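Local coordinates for serine protease p27 (Human astrovirus 1, PDB 2W5E), which is a trypsin-like serine endopeptidase, thought to cleave the viral polyprotein into its functional products, at residues Thr24-Val38 / Ser127-Val141. Residues are numbered along the deposited sequence; the frame is centred on the assembly and turned at random.
Sequences TGFFSGNDIVTAAHV and SGAPVCDKYCRVLAV
His37 and Ser127 meet through a hydrogen bond of 2.7 Å between His37 NE2 and Ser127 OG. The hydroxyl lies at the edge of the imidazole, near the ring plane. The His37 side chain takes the position between its own backbone N and carbonyl carbon (chi1 77°), which brings the ring end to the serine. Val38 CG2 packs on Ser127 CB at 3.6 Å, behind the hydroxyl.

The carbonyl of Ser127 itself is bound by Thr24, in strand 21-28. Thr24 N donates to Ser127 O over 2.9 Å in a nearly straight bond. A water lies within hydrogen-bonding distance of Ser127 O, to which it probably donates, and bonds Thr24 OG1, which has a further partner in Tyr97 N. Gly128 fits closely against Thr24 in strand 21-28 and against Thr34 and Ala35 in strand 31-35. Its CA makes a CH...O contact of 3.3 Å with Thr24 O, and the same oxygen accepts a hydrogen bond from Thr34 OG1. Ala35 N is buried here and has no polar partner in the model.

Further out, Phe26 carries much of the apolar part of the contact. Pro130 CB sits over one face of its ring, 3.8 Å from the centroid, as a CH-pi contact. Val33 CB lies over the opposite face, toward its rim. Gly128 O and Val141 CG2 lie at the ring edge, and Val138 CG1 is 3.8 Å from Phe26 CZ, obliquely to the ring. Val141 CG1 points anti to its backbone N (chi1 -180°) and rests on the backbone between Thr34 and Ala35. Ile66 of the neighbouring strand 66-70 touches both Val33 and Val141.

Strands 21-28 and 31-35 belong to one six-stranded antiparallel barrel, and strands 130-132 and 138-146 to the other. The contact joins the two barrels of a chymotrypsin-like protease. At their interface His37 and Ser127, with Asp65, form the catalytic triad.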
ATOM      1  N   THR A  24      20.746 -10.061 -17.181  1.00 26.31           N
ATOM      2  CA  THR A  24      19.673  -9.457 -16.399  1.00 25.08           C
ATOM      3  C   THR A  24      19.084  -8.270 -17.161  1.00 24.57           C
ATOM      4  O   THR A  24      19.804  -7.512 -17.821  1.00 24.11           O
ATOM      5  CB  THR A  24      20.175  -9.022 -14.985  1.00 25.18           C
ATOM      6  OG1 THR A  24      20.622 -10.174 -14.261  1.00 24.35           O
ATOM      7  CG2 THR A  24      19.064  -8.343 -14.181  1.00 24.41           C
ATOM      8  N   GLY A  25      17.764  -8.129 -17.083  1.00 23.75           N
ATOM      9  CA  GLY A  25      17.082  -6.952 -17.596  1.00 23.23           C
ATOM     10  C   GLY A  25      16.238  -6.338 -16.490  1.00 22.73           C
ATOM     11  O   GLY A  25      15.996  -6.970 -15.464  1.00 22.71           O
ATOM     12  N   PHE A  26      15.792  -5.108 -16.692  1.00 22.64           N
ATOM     13  CA  PHE A  26      14.885  -4.485 -15.736  1.00 22.69           C
ATOM     14  C   PHE A  26      13.851  -3.587 -16.400  1.00 22.92           C
ATOM     15  O   PHE A  26      14.120  -2.945 -17.418  1.00 22.75           O
ATOM     16  CB  PHE A  26      15.661  -3.742 -14.631  1.00 22.12           C
ATOM     17  CG  PHE A  26      16.473  -2.582 -15.124  1.00 22.02           C
ATOM     18  CD1 PHE A  26      17.790  -2.763 -15.545  1.00 22.44           C
ATOM     19  CD2 PHE A  26      15.935  -1.299 -15.140  1.00 21.12           C
ATOM     20  CE1 PHE A  26      18.553  -1.686 -15.981  1.00 21.93           C
ATOM     21  CE2 PHE A  26      16.689  -0.214 -15.583  1.00 22.01           C
ATOM     22  CZ  PHE A  26      17.999  -0.405 -16.001  1.00 21.95           C
ATOM     23  N   PHE A  27      12.669  -3.544 -15.793  1.00 23.72           N
ATOM     24  CA  PHE A  27      11.548  -2.792 -16.321  1.00 24.08           C
ATOM     25  C   PHE A  27      11.659  -1.331 -15.913  1.00 24.78           C
ATOM     26  O   PHE A  27      11.903  -1.012 -14.738  1.00 24.85           O
ATOM     27  CB  PHE A  27      10.220  -3.398 -15.844  1.00 23.96           C
ATOM     28  CG  PHE A  27      10.035  -4.845 -16.227  1.00 23.58           C
ATOM     29  CD1 PHE A  27       9.480  -5.190 -17.458  1.00 23.50           C
ATOM     30  CD2 PHE A  27      10.407  -5.864 -15.355  1.00 23.51           C
ATOM     31  CE1 PHE A  27       9.305  -6.533 -17.820  1.00 23.07           C
ATOM     32  CE2 PHE A  27      10.236  -7.203 -15.704  1.00 23.61           C
ATOM     33  CZ  PHE A  27       9.685  -7.539 -16.941  1.00 23.26           C
ATOM     34  N   SER A  28      11.502  -0.454 -16.899  1.00 25.46           N
ATOM     35  CA  SER A  28      11.487   0.989 -16.689  1.00 26.55           C
ATOM     36  C   SER A  28      10.623   1.621 -17.776  1.00 27.24           C
ATOM     37  O   SER A  28      10.860   1.414 -18.976  1.00 26.92           O
ATOM     38  CB  SER A  28      12.901   1.562 -16.726  1.00 26.61           C
ATOM     39  OG  SER A  28      12.903   2.940 -16.398  1.00 26.90           O
ATOM     40  N   GLY A  29       9.616   2.380 -17.351  1.00 27.97           N
ATOM     41  CA  GLY A  29       8.591   2.876 -18.263  1.00 28.68           C
ATOM     42  C   GLY A  29       7.942   1.718 -18.996  1.00 28.83           C
ATOM     43  O   GLY A  29       7.510   0.746 -18.373  1.00 28.84           O
ATOM     44  N   ASN A  30       7.899   1.816 -20.321  1.00 29.27           N
ATOM     45  CA  ASN A  30       7.375   0.742 -21.166  1.00 29.90           C
ATOM     46  C   ASN A  30       8.492  -0.143 -21.738  1.00 29.56           C
ATOM     47  O   ASN A  30       8.271  -0.923 -22.664  1.00 29.70           O
ATOM     48  CB  ASN A  30       6.522   1.335 -22.299  1.00 30.51           C
ATOM     49  CG  ASN A  30       5.718   0.282 -23.046  1.00 32.11           C
ATOM     50  OD1 ASN A  30       5.029  -0.546 -22.440  1.00 33.85           O
ATOM     51  ND2 ASN A  30       5.811   0.305 -24.377  1.00 33.97           N
ATOM     52  N   ASP A  31       9.687  -0.028 -21.167  1.00 29.13           N
ATOM     53  CA  ASP A  31      10.853  -0.739 -21.678  1.00 28.43           C
ATOM     54  C   ASP A  31      11.373  -1.821 -20.744  1.00 27.84           C
ATOM     55  O   ASP A  31      11.034  -1.863 -19.559  1.00 27.01           O
ATOM     56  CB  ASP A  31      11.989   0.245 -21.956  1.00 28.53           C
ATOM     57  CG  ASP A  31      11.743   1.097 -23.182  1.00 30.23           C
ATOM     58  OD1 ASP A  31      11.229   0.577 -24.199  1.00 30.79           O
ATOM     59  OD2 ASP A  31      12.086   2.297 -23.128  1.00 31.90           O
ATOM     60  N   ILE A  32      12.194  -2.702 -21.316  1.00 27.05           N
ATOM     61  CA  ILE A  32      13.100  -3.546 -20.563  1.00 26.45           C
ATOM     62  C   ILE A  32      14.506  -3.050 -20.916  1.00 26.61           C
ATOM     63  O   ILE A  32      14.878  -2.993 -22.099  1.00 26.34           O
ATOM     64  CB  ILE A  32      12.933  -5.042 -20.916  1.00 26.70           C
ATOM     65  CG1 ILE A  32      11.510  -5.513 -20.596  1.00 26.33           C
ATOM     66  CG2 ILE A  32      13.984  -5.889 -20.189  1.00 25.31           C
ATOM     67  CD1 ILE A  32      11.153  -6.895 -21.129  1.00 26.40           C
ATOM     68  N   VAL A  33      15.266  -2.669 -19.892  1.00 26.05           N
ATOM     69  CA  VAL A  33      16.609  -2.118 -20.070  1.00 25.90           C
ATOM     70  C   VAL A  33      17.653  -3.181 -19.718  1.00 25.79           C
ATOM     71  O   VAL A  33      17.488  -3.919 -18.745  1.00 25.28           O
ATOM     72  CB  VAL A  33      16.827  -0.841 -19.197  1.00 26.05           C
ATOM     73  CG1 VAL A  33      18.143  -0.145 -19.550  1.00 25.79           C
ATOM     74  CG2 VAL A  33      15.663   0.141 -19.355  1.00 25.54           C
ATOM     75  N   THR A  34      18.709  -3.265 -20.525  1.00 25.70           N
ATOM     76  CA  THR A  34      19.834  -4.173 -20.246  1.00 25.97           C
ATOM     77  C   THR A  34      21.141  -3.617 -20.826  1.00 26.36           C
ATOM     78  O   THR A  34      21.162  -2.499 -21.346  1.00 25.96           O
ATOM     79  CB  THR A  34      19.545  -5.627 -20.731  1.00 25.91           C
ATOM     80  OG1 THR A  34      20.516  -6.532 -20.187  1.00 25.59           O
ATOM     81  CG2 THR A  34      19.538  -5.724 -22.267  1.00 25.57           C
ATOM     82  N   ALA A  35      22.225  -4.381 -20.707  1.00 26.98           N
ATOM     83  CA  ALA A  35      23.510  -4.008 -21.303  1.00 27.86           C
ATOM     84  C   ALA A  35      23.533  -4.414 -22.776  1.00 28.36           C
ATOM     85  O   ALA A  35      22.954  -5.434 -23.151  1.00 28.14           O
ATOM     86  CB  ALA A  35      24.662  -4.662 -20.549  1.00 27.76           C
ATOM     87  N   ALA A  36      24.206  -3.621 -23.603  1.00 29.23           N
ATOM     88  CA  ALA A  36      24.278  -3.889 -25.039  1.00 30.19           C
ATOM     89  C   ALA A  36      24.749  -5.312 -25.357  1.00 30.69           C
ATOM     90  O   ALA A  36      24.182  -5.973 -26.226  1.00 30.61           O
ATOM     91  CB  ALA A  36      25.148  -2.860 -25.737  1.00 30.16           C
ATOM     92  N   HIS A  37      25.766  -5.793 -24.644  1.00 31.53           N
ATOM     93  CA  HIS A  37      26.326  -7.119 -24.939  1.00 32.44           C
ATOM     94  C   HIS A  37      25.431  -8.301 -24.535  1.00 32.65           C
ATOM     95  O   HIS A  37      25.657  -9.425 -24.974  1.00 32.46           O
ATOM     96  CB  HIS A  37      27.758  -7.269 -24.402  1.00 32.76           C
ATOM     97  CG  HIS A  37      27.842  -7.491 -22.925  1.00 33.61           C
ATOM     98  ND1 HIS A  37      27.946  -6.455 -22.020  1.00 34.41           N
ATOM     99  CD2 HIS A  37      27.867  -8.632 -22.196  1.00 33.95           C
ATOM    100  CE1 HIS A  37      28.020  -6.948 -20.797  1.00 34.45           C
ATOM    101  NE2 HIS A  37      27.977  -8.266 -20.877  1.00 35.33           N
ATOM    102  N   VAL A  38      24.419  -8.041 -23.708  1.00 32.76           N
ATOM    103  CA  VAL A  38      23.423  -9.062 -23.362  1.00 33.10           C
ATOM    104  C   VAL A  38      22.508  -9.337 -24.564  1.00 33.65           C
ATOM    105  O   VAL A  38      22.133 -10.481 -24.831  1.00 33.22           O
ATOM    106  CB  VAL A  38      22.589  -8.639 -22.121  1.00 33.09           C
ATOM    107  CG1 VAL A  38      21.416  -9.587 -21.885  1.00 32.54           C
ATOM    108  CG2 VAL A  38      23.478  -8.573 -20.892  1.00 32.67           C
ATOM    109  N   SER A 127      25.816  -8.982 -15.947  1.00 33.00           N
ATOM    110  CA  SER A 127      25.595  -8.065 -17.071  1.00 31.58           C
ATOM    111  C   SER A 127      24.129  -7.646 -17.186  1.00 30.19           C
ATOM    112  O   SER A 127      23.233  -8.490 -17.144  1.00 29.50           O
ATOM    113  CB  SER A 127      26.057  -8.690 -18.392  1.00 32.11           C
ATOM    114  OG  SER A 127      27.428  -9.070 -18.347  1.00 32.40           O
ATOM    115  N   GLY A 128      23.907  -6.338 -17.320  1.00 28.84           N
ATOM    116  CA  GLY A 128      22.567  -5.770 -17.467  1.00 27.51           C
ATOM    117  C   GLY A 128      21.901  -5.335 -16.165  1.00 26.62           C
ATOM    118  O   GLY A 128      20.928  -4.580 -16.189  1.00 26.26           O
ATOM    119  N   ALA A 129      22.429  -5.802 -15.035  1.00 25.64           N
ATOM    120  CA  ALA A 129      21.856  -5.515 -13.712  1.00 24.85           C
ATOM    121  C   ALA A 129      21.716  -4.016 -13.432  1.00 24.25           C
ATOM    122  O   ALA A 129      22.645  -3.246 -13.681  1.00 23.74           O
ATOM    123  CB  ALA A 129      22.685  -6.161 -12.629  1.00 24.83           C
ATOM    124  N   PRO A 130      20.551  -3.600 -12.903  1.00 23.92           N
ATOM    125  CA  PRO A 130      20.399  -2.206 -12.515  1.00 23.60           C
ATOM    126  C   PRO A 130      21.257  -1.896 -11.285  1.00 23.50           C
ATOM    127  O   PRO A 130      21.308  -2.688 -10.337  1.00 23.20           O
ATOM    128  CB  PRO A 130      18.906  -2.094 -12.180  1.00 23.64           C
ATOM    129  CG  PRO A 130      18.514  -3.474 -11.757  1.00 23.74           C
ATOM    130  CD  PRO A 130      19.339  -4.393 -12.616  1.00 23.97           C
ATOM    131  N   VAL A 131      21.948  -0.765 -11.330  1.00 23.56           N
ATOM    132  CA  VAL A 131      22.672  -0.256 -10.173  1.00 23.79           C
ATOM    133  C   VAL A 131      21.861   0.921  -9.645  1.00 23.77           C
ATOM    134  O   VAL A 131      21.747   1.938 -10.317  1.00 23.86           O
ATOM    135  CB  VAL A 131      24.117   0.170 -10.534  1.00 23.77           C
ATOM    136  CG1 VAL A 131      24.877   0.608  -9.285  1.00 23.63           C
ATOM    137  CG2 VAL A 131      24.861  -0.988 -11.215  1.00 23.78           C
ATOM    138  N   CYS A 132      21.289   0.760  -8.454  1.00 24.15           N
ATOM    139  CA  CYS A 132      20.358   1.747  -7.883  1.00 24.62           C
ATOM    140  C   CYS A 132      20.982   2.581  -6.764  1.00 24.58           C
ATOM    141  O   CYS A 132      21.976   2.180  -6.184  1.00 23.55           O
ATOM    142  CB  CYS A 132      19.112   1.035  -7.342  1.00 24.67           C
ATOM    143  SG  CYS A 132      18.170   0.137  -8.598  1.00 26.50           S
ATOM    144  N   ASP A 133      20.391   3.743  -6.472  1.00 25.13           N
ATOM    145  CA  ASP A 133      20.780   4.526  -5.293  1.00 25.77           C
ATOM    146  C   ASP A 133      20.163   3.933  -4.018  1.00 25.90           C
ATOM    147  O   ASP A 133      19.514   2.888  -4.068  1.00 25.34           O
ATOM    148  CB  ASP A 133      20.450   6.029  -5.460  1.00 25.93           C
ATOM    149  CG  ASP A 133      18.947   6.326  -5.543  1.00 26.07           C
ATOM    150  OD1 ASP A 133      18.104   5.490  -5.151  1.00 26.15           O
ATOM    151  OD2 ASP A 133      18.605   7.431  -6.007  1.00 27.74           O
ATOM    152  N   LYS A 134      20.365   4.605  -2.883  1.00 26.45           N
ATOM    153  CA  LYS A 134      19.865   4.126  -1.581  1.00 27.25           C
ATOM    154  C   LYS A 134      18.338   4.126  -1.472  1.00 26.87           C
ATOM    155  O   LYS A 134      17.780   3.563  -0.532  1.00 26.52           O
ATOM    156  CB  LYS A 134      20.473   4.935  -0.420  1.00 27.38           C
ATOM    157  CG  LYS A 134      20.197   6.442  -0.455  1.00 28.55           C
ATOM    158  CD  LYS A 134      20.950   7.138   0.675  1.00 29.55           C
ATOM    159  CE  LYS A 134      21.652   8.393   0.193  1.00 33.14           C
ATOM    160  NZ  LYS A 134      20.820   9.619   0.330  1.00 36.14           N
ATOM    161  N   TYR A 135      17.682   4.764  -2.435  1.00 27.14           N
ATOM    162  CA  TYR A 135      16.224   4.831  -2.486  1.00 27.87           C
ATOM    163  C   TYR A 135      15.616   3.979  -3.609  1.00 27.95           C
ATOM    164  O   TYR A 135      14.421   4.081  -3.902  1.00 27.56           O
ATOM    165  CB  TYR A 135      15.777   6.290  -2.612  1.00 28.33           C
ATOM    166  CG  TYR A 135      16.040   7.125  -1.375  1.00 29.46           C
ATOM    167  CD1 TYR A 135      15.484   6.774  -0.142  1.00 30.53           C
ATOM    168  CD2 TYR A 135      16.819   8.279  -1.439  1.00 30.38           C
ATOM    169  CE1 TYR A 135      15.714   7.547   1.001  1.00 30.85           C
ATOM    170  CE2 TYR A 135      17.050   9.061  -0.298  1.00 30.60           C
ATOM    171  CZ  TYR A 135      16.495   8.686   0.913  1.00 30.11           C
ATOM    172  OH  TYR A 135      16.715   9.450   2.044  1.00 31.36           O
ATOM    173  N   CYS A 136      16.445   3.143  -4.234  1.00 27.95           N
ATOM    174  CA  CYS A 136      15.971   2.181  -5.228  1.00 27.91           C
ATOM    175  C   CYS A 136      15.704   2.730  -6.619  1.00 28.08           C
ATOM    176  O   CYS A 136      15.037   2.082  -7.423  1.00 28.32           O
ATOM    177  N   ARG A 137      16.236   3.914  -6.909  1.00 28.47           N
ATOM    178  CA  ARG A 137      16.163   4.502  -8.247  1.00 29.00           C
ATOM    179  C   ARG A 137      17.418   4.147  -9.047  1.00 28.56           C
ATOM    180  O   ARG A 137      18.525   4.211  -8.515  1.00 28.22           O
ATOM    181  CB  ARG A 137      16.016   6.027  -8.160  1.00 29.36           C
ATOM    182  CG  ARG A 137      14.988   6.508  -7.133  1.00 32.09           C
ATOM    183  CD  ARG A 137      13.566   6.288  -7.600  1.00 36.16           C
ATOM    184  NE  ARG A 137      13.127   7.376  -8.465  1.00 40.08           N
ATOM    185  CZ  ARG A 137      12.183   8.264  -8.158  1.00 40.78           C
ATOM    186  NH1 ARG A 137      11.542   8.200  -6.995  1.00 41.82           N
ATOM    187  NH2 ARG A 137      11.875   9.216  -9.028  1.00 41.34           N
ATOM    188  N   VAL A 138      17.243   3.787 -10.319  1.00 28.57           N
ATOM    189  CA  VAL A 138      18.361   3.344 -11.169  1.00 28.62           C
ATOM    190  C   VAL A 138      19.320   4.478 -11.486  1.00 28.58           C
ATOM    191  O   VAL A 138      18.906   5.540 -11.956  1.00 28.84           O
ATOM    192  CB  VAL A 138      17.890   2.742 -12.526  1.00 28.84           C
ATOM    193  CG1 VAL A 138      18.982   1.838 -13.125  1.00 28.49           C
ATOM    194  CG2 VAL A 138      16.636   1.969 -12.350  1.00 29.50           C
ATOM    195  N   LEU A 139      20.603   4.233 -11.232  1.00 28.35           N
ATOM    196  CA  LEU A 139      21.672   5.168 -11.570  1.00 28.25           C
ATOM    197  C   LEU A 139      22.447   4.716 -12.806  1.00 28.01           C
ATOM    198  O   LEU A 139      22.962   5.542 -13.560  1.00 28.02           O
ATOM    199  CB  LEU A 139      22.661   5.288 -10.403  1.00 28.27           C
ATOM    200  CG  LEU A 139      22.187   5.784  -9.035  1.00 28.60           C
ATOM    201  CD1 LEU A 139      23.291   5.586  -8.013  1.00 28.27           C
ATOM    202  CD2 LEU A 139      21.772   7.239  -9.100  1.00 28.82           C
ATOM    203  N   ALA A 140      22.543   3.400 -12.989  1.00 27.66           N
ATOM    204  CA  ALA A 140      23.460   2.820 -13.968  1.00 27.32           C
ATOM    205  C   ALA A 140      23.107   1.375 -14.328  1.00 26.93           C
ATOM    206  O   ALA A 140      22.297   0.740 -13.659  1.00 26.19           O
ATOM    207  CB  ALA A 140      24.898   2.898 -13.445  1.00 27.27           C
ATOM    208  N   VAL A 141      23.736   0.873 -15.389  1.00 27.11           N
ATOM    209  CA  VAL A 141      23.549  -0.508 -15.856  1.00 27.39           C
ATOM    210  C   VAL A 141      24.878  -1.279 -15.783  1.00 27.71           C
ATOM    211  O   VAL A 141      25.856  -0.886 -16.421  1.00 27.49           O
ATOM    212  CB  VAL A 141      22.991  -0.532 -17.309  1.00 27.44           C
ATOM    213  CG1 VAL A 141      22.783  -1.962 -17.795  1.00 26.86           C
ATOM    214  CG2 VAL A 141      21.690   0.272 -17.411  1.00 26.46           C
TER
HETATM  215  O   HOH W   1      22.930 -10.943 -15.340  1.00 25.64           O